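Local structure of DsrH (Allochromatium vinosum, 2HY5) at the interface of chains C and A and the interface of chains C and B. The protein assembles with DsrE and DsrF into the DsrEFH complex of a purple sulfur bacterium and probably takes part in sulfur transfer during oxidation of intracellular sulfur. Residues are numbered along the deposited sequence; one frame, centred on the assembly and turned at random. Chains: chain A/B, DsrH; chain C, Intracellular sulfur oxidation protein dsrF.

Contact 1: the interface of chains C and A. Residues chain C 124, 127-128; chain A 2-3, 23, 25.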
# COMPACT_ATOMS: atom_id res chain seq x y z
N SER C 124 13.96 -18.63 -11.43
CA SER C 124 14.29 -17.78 -12.57
C SER C 124 13.90 -18.47 -13.87
O SER C 124 13.43 -17.83 -14.80
CB SER C 124 15.79 -17.46 -12.58
OG SER C 124 16.16 -16.67 -11.46
N MET C 127 10.21 -18.32 -14.45
CA MET C 127 9.85 -16.97 -14.88
C MET C 127 10.11 -16.83 -16.38
O MET C 127 9.27 -16.32 -17.12
CB MET C 127 10.64 -15.92 -14.09
CG MET C 127 10.38 -15.95 -12.58
SD MET C 127 11.36 -14.77 -11.62
CE MET C 127 10.18 -14.37 -10.31
N ASN C 128 11.27 -17.30 -16.83
CA ASN C 128 11.63 -17.23 -18.25
C ASN C 128 10.75 -18.06 -19.18
O ASN C 128 10.74 -17.84 -20.39
CB ASN C 128 13.09 -17.63 -18.44
CG ASN C 128 14.04 -16.48 -18.18
OD1 ASN C 128 15.07 -16.64 -17.52
ND2 ASN C 128 13.71 -15.31 -18.71
N SER A 2 14.69 -12.89 -21.66
CA SER A 2 13.82 -12.02 -22.51
C SER A 2 12.64 -11.47 -21.72
O SER A 2 11.56 -11.28 -22.26
CB SER A 2 13.31 -12.82 -23.71
OG SER A 2 12.57 -13.95 -23.28
N ILE A 3 12.85 -11.23 -20.43
CA ILE A 3 11.79 -10.69 -19.59
C ILE A 3 12.08 -9.24 -19.25
O ILE A 3 13.23 -8.87 -19.02
CB ILE A 3 11.68 -11.44 -18.24
CG1 ILE A 3 11.33 -12.91 -18.47
CG2 ILE A 3 10.63 -10.77 -17.34
CD1 ILE A 3 11.33 -13.73 -17.20
N PHE A 23 16.50 -12.58 -9.03
CA PHE A 23 15.93 -13.54 -9.97
C PHE A 23 16.06 -13.20 -11.45
O PHE A 23 15.89 -14.07 -12.30
CB PHE A 23 14.46 -13.80 -9.62
CG PHE A 23 14.27 -14.46 -8.29
CD1 PHE A 23 13.94 -13.71 -7.16
CD2 PHE A 23 14.45 -15.83 -8.15
CE1 PHE A 23 13.79 -14.32 -5.92
CE2 PHE A 23 14.31 -16.45 -6.91
CZ PHE A 23 13.97 -15.69 -5.79
N THR A 25 17.64 -12.78 -14.93
CA THR A 25 18.78 -13.49 -15.52
C THR A 25 19.49 -12.71 -16.61
O THR A 25 18.96 -11.72 -17.13
CB THR A 25 18.34 -14.86 -16.09
OG1 THR A 25 17.30 -14.67 -17.05
CG2 THR A 25 17.83 -15.76 -14.98
O HOH W 1 14.91 -12.94 -18.90
O HOH W 2 14.13 -14.73 -14.51
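Helix 120-129 of chain C lies against chain A where the start of strand 3-7 meets the end of helix 16-23 and the loop that follows it. The ends of C:Asn128 and A:Thr25 meet head-on across the contact. The threonine hydroxyl OG1 donates to the amide oxygen OD1 of C:Asn128 at 3.0 Å, in the carbonyl plane and on a lone pair, the hydroxyl approaching at 128° to the C=O bond. OG1 of A:Thr25 sits between its own backbone N and carbonyl carbon (chi1 57°), which leaves the methyl CG2 to pack on CB of C:Ser124 at 3.6 Å. The other half of the amide, ND2 of C:Asn128, gives a hydrogen bond of 2.7 Å to water 1, which also meets the backbone N of A:Ile3. A:Ile3 slants across the asparagine, its CD1 tip 3.7 Å from CA of C:Asn128 and also near ND2. An alanine at C:Asn128 would probably leave the A:Thr25 hydroxyl without its acceptor and water 1 without its link to chain C. One helical turn earlier, OG of C:Ser124 donates to the carbonyl O of A:Phe23 at 2.7 Å, tilted 18° from the carbonyl plane. Water 2 joins that same oxygen to the backbone O of C:Ser124. SD of C:Met127 touches CB of A:Phe23 at 3.8 Å. The site sits on the last helix of chain C, ahead of its closing strand 132-135, and at the N-terminal strand of chain A.

Contact 2: the interface of chains C and B. Residues chain C 14-15, 46, 90; chain B 10, 12-13, 35.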
# COMPACT_ATOMS: atom_id res chain seq x y z
N LYS C 14 3.01 -11.47 -1.26
CA LYS C 14 2.55 -10.79 -0.05
C LYS C 14 1.94 -11.73 0.99
O LYS C 14 1.35 -12.76 0.66
CB LYS C 14 1.54 -9.70 -0.42
CG LYS C 14 2.11 -8.63 -1.33
CD LYS C 14 1.08 -7.58 -1.68
CE LYS C 14 1.62 -6.57 -2.68
NZ LYS C 14 2.80 -5.82 -2.17
N ALA C 15 2.13 -11.37 2.26
CA ALA C 15 1.60 -12.16 3.35
C ALA C 15 0.08 -12.01 3.36
O ALA C 15 -0.45 -10.99 2.94
CB ALA C 15 2.18 -11.67 4.69
N ASP C 46 7.39 -12.90 1.06
CA ASP C 46 6.32 -13.10 2.04
C ASP C 46 5.17 -13.94 1.52
O ASP C 46 4.29 -14.33 2.28
CB ASP C 46 5.78 -11.76 2.57
CG ASP C 46 6.69 -11.14 3.62
OD1 ASP C 46 7.57 -11.84 4.15
OD2 ASP C 46 6.50 -9.94 3.93
N ARG C 90 12.76 -17.02 6.64
CA ARG C 90 11.67 -16.90 7.60
C ARG C 90 11.66 -18.03 8.63
O ARG C 90 10.71 -18.18 9.40
CB ARG C 90 10.35 -16.81 6.83
CG ARG C 90 10.32 -15.57 5.94
CD ARG C 90 9.19 -15.53 4.94
NE ARG C 90 9.18 -14.25 4.23
CZ ARG C 90 10.12 -13.86 3.38
NH1 ARG C 90 11.16 -14.64 3.11
NH2 ARG C 90 10.04 -12.66 2.80
N SER B 10 5.45 -6.22 7.58
CA SER B 10 6.44 -7.28 7.62
C SER B 10 7.85 -6.71 7.57
O SER B 10 8.13 -5.79 6.79
CB SER B 10 6.24 -8.23 6.43
OG SER B 10 7.36 -9.06 6.25
N PHE B 12 10.33 -8.15 6.44
CA PHE B 12 10.96 -8.65 5.23
C PHE B 12 10.43 -7.88 4.03
O PHE B 12 11.04 -7.86 2.96
CB PHE B 12 10.66 -10.14 5.05
CG PHE B 12 10.83 -10.94 6.32
CD1 PHE B 12 9.72 -11.47 6.97
CD2 PHE B 12 12.09 -11.13 6.87
CE1 PHE B 12 9.86 -12.18 8.16
CE2 PHE B 12 12.24 -11.84 8.07
CZ PHE B 12 11.13 -12.36 8.71
N GLU B 13 9.28 -7.24 4.23
CA GLU B 13 8.62 -6.48 3.18
C GLU B 13 8.93 -4.98 3.24
O GLU B 13 9.22 -4.36 2.22
CB GLU B 13 7.11 -6.70 3.29
CG GLU B 13 6.28 -5.93 2.28
CD GLU B 13 6.62 -6.29 0.84
OE1 GLU B 13 5.93 -5.80 -0.08
OE2 GLU B 13 7.58 -7.05 0.62
N ASP B 35 0.77 -7.62 9.77
CA ASP B 35 1.93 -8.29 9.20
C ASP B 35 3.23 -8.07 9.99
O ASP B 35 4.24 -8.74 9.74
CB ASP B 35 2.13 -7.84 7.75
CG ASP B 35 1.07 -8.41 6.81
OD1 ASP B 35 1.05 -8.00 5.63
OD2 ASP B 35 0.27 -9.28 7.24
O HOH W 3 -0.07 -8.36 3.02
O HOH W 4 8.16 -9.79 1.17
O HOH W 5 5.75 -7.25 -2.23
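C:Asp46, at the start of 3-10 helix 45-51, points its carboxylate at the B:Ser10 to B:Glu13 loop, and its side chain can be followed outward. CB swings CG to the side opposite the carbonyl carbon (chi1 -79°), and CG carries the two oxygens to different partners. OD2 takes the hydroxyl of B:Ser10: OG donates at 2.6 Å, on the syn side and 19° out of the carboxylate plane. CB of B:Glu13 lies against the same OD2. OD1 borders ring atom CD1 of B:Phe12 at 3.6 Å and turns to its own chain, where C:Arg90 grips it side-on with NE and NH2, both at 2.9 Å and in the guanidinium plane. NE comes almost in line with the C-O bond, whereas NH2 comes from above the carboxylate plane. Gripped at OD1 by the arginine and at OD2 by the serine, the carboxylate is likely to be held in its rotation. The B:Phe12 ring stands 78° from the carboxylate plane and tilted against the guanidinium; CG of C:Arg90 lies over one ring face toward the rim. The backbone N of B:Phe12 donates to OG of B:Ser10 at 3.1 Å, steadying that hydroxyl. The poorly ordered B:Glu13 forms a long, likely weak salt bridge to C:Lys14, supported by water 5, and meets N of C:Asp46 through water 4. Water 3 stands 2.7 Å from the backbone O of C:Ala15 and 2.9 Å from OD1 of B:Asp35.

Contact 3: the interface of chains C and B. Residues chain C 56-57, 59-60; chain B 64-65, 68, 85.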
# COMPACT_ATOMS: atom_id res chain seq x y z
N ASP C 56 -5.78 -19.66 12.15
CA ASP C 56 -7.02 -19.54 12.93
C ASP C 56 -7.35 -18.04 13.02
O ASP C 56 -6.70 -17.30 13.76
CB ASP C 56 -6.83 -20.12 14.33
CG ASP C 56 -8.06 -19.97 15.21
OD1 ASP C 56 -8.06 -20.50 16.34
OD2 ASP C 56 -9.04 -19.31 14.78
N THR C 57 -8.37 -17.62 12.28
CA THR C 57 -8.74 -16.21 12.22
C THR C 57 -9.88 -15.71 13.11
O THR C 57 -10.31 -14.57 12.96
CB THR C 57 -9.11 -15.83 10.78
OG1 THR C 57 -10.28 -16.57 10.39
CG2 THR C 57 -7.96 -16.17 9.84
N GLY C 59 -9.84 -14.70 16.04
CA GLY C 59 -9.42 -13.57 16.84
C GLY C 59 -9.38 -12.23 16.12
O GLY C 59 -9.42 -11.19 16.76
N ILE C 60 -9.29 -12.25 14.79
CA ILE C 60 -9.24 -11.00 14.03
C ILE C 60 -10.54 -10.66 13.31
O ILE C 60 -10.59 -9.68 12.57
CB ILE C 60 -8.08 -11.00 13.00
CG1 ILE C 60 -8.23 -12.16 12.01
CG2 ILE C 60 -6.74 -11.08 13.71
CD1 ILE C 60 -7.27 -12.09 10.85
N PRO B 64 -3.99 -12.29 18.25
CA PRO B 64 -4.98 -12.56 17.20
C PRO B 64 -4.35 -12.59 15.81
O PRO B 64 -4.69 -13.45 14.99
CB PRO B 64 -5.97 -11.42 17.38
CG PRO B 64 -5.97 -11.22 18.86
CD PRO B 64 -4.49 -11.25 19.18
N ASP B 65 -3.44 -11.66 15.52
CA ASP B 65 -2.78 -11.64 14.22
C ASP B 65 -1.79 -12.80 14.11
O ASP B 65 -1.63 -13.38 13.03
CB ASP B 65 -2.09 -10.29 13.98
CG ASP B 65 -3.05 -9.23 13.46
OD1 ASP B 65 -3.83 -9.54 12.54
OD2 ASP B 65 -3.02 -8.08 13.96
N ALA B 68 -3.88 -15.91 13.42
CA ALA B 68 -4.49 -15.84 12.10
C ALA B 68 -3.49 -16.24 11.02
O ALA B 68 -3.86 -16.80 9.99
CB ALA B 68 -5.00 -14.44 11.84
N TYR B 85 -6.40 -7.80 21.82
CA TYR B 85 -6.80 -6.42 21.57
C TYR B 85 -6.99 -5.61 22.85
O TYR B 85 -6.68 -4.42 22.89
CB TYR B 85 -8.05 -6.37 20.69
CG TYR B 85 -7.76 -6.61 19.23
CD1 TYR B 85 -8.11 -7.81 18.61
CD2 TYR B 85 -7.11 -5.64 18.46
CE1 TYR B 85 -7.83 -8.04 17.26
CE2 TYR B 85 -6.82 -5.86 17.11
CZ TYR B 85 -7.18 -7.06 16.52
OH TYR B 85 -6.90 -7.28 15.19
O HOH W 6 -8.43 -7.38 12.70
O HOH W 7 -6.99 -14.85 15.03
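The short 3-10 helix 58-60 of chain C and the loop residues before it pack on helix 63-68 of chain B, in a patch built from apolar touches and bridging waters. C:Ile60 carries most of the side-chain contact. Its CG1 lies between the backbone N and carbonyl carbon (chi1 59°), a placement that sends the two branches to different parts of the chain B helix. The longer branch ends in CD1, pressed onto CB of B:Ala68 at 3.4 Å, tighter than usual for two methyl groups. Beside CD1, the methyl CG2 of C:Thr57 also meets CB of B:Ala68, at 4.0 Å. The shorter branch of C:Ile60, CG2, sits over the first turn, 3.8 Å from CB of B:Pro64, and runs roughly perpendicular to the side chain of B:Asp65. B:Pro64 also puts its ring carbon CB against the carbonyl O of C:Gly59, 3.5 Å away. That oxygen lies in plane at the edge of the B:Tyr85 ring, nearest CE1 at 3.6 Å, so the tyrosine flanks the turn without stacking on it. Waters supply polar links here: water 6 lies between the phenol OH of B:Tyr85 and the backbone O of C:Ile60. Water 7 does the same for two carbonyls, 2.8 Å from O of the poorly ordered C:Asp56 and 2.7 Å from O of B:Pro64.

DsrF, chain C, touches two DsrH copies: contact 1 belongs to chain A, contacts 2 and 3 to chain B. The C-alpha centres of contacts 2 and 3 lie about 17 Å apart, so both can belong to one extended interface with chain B. The C-alpha centre of contact 1 lies about 23 Å from that of contact 2 and about 37 Å from that of contact 3. No residue described is shared. Chain C uses its last helix in contact 1, but loops and short 3-10 helices in the others. In this assembly one DsrF contacts two DsrH subunits, which would suit a complex holding two of each plus two other chains.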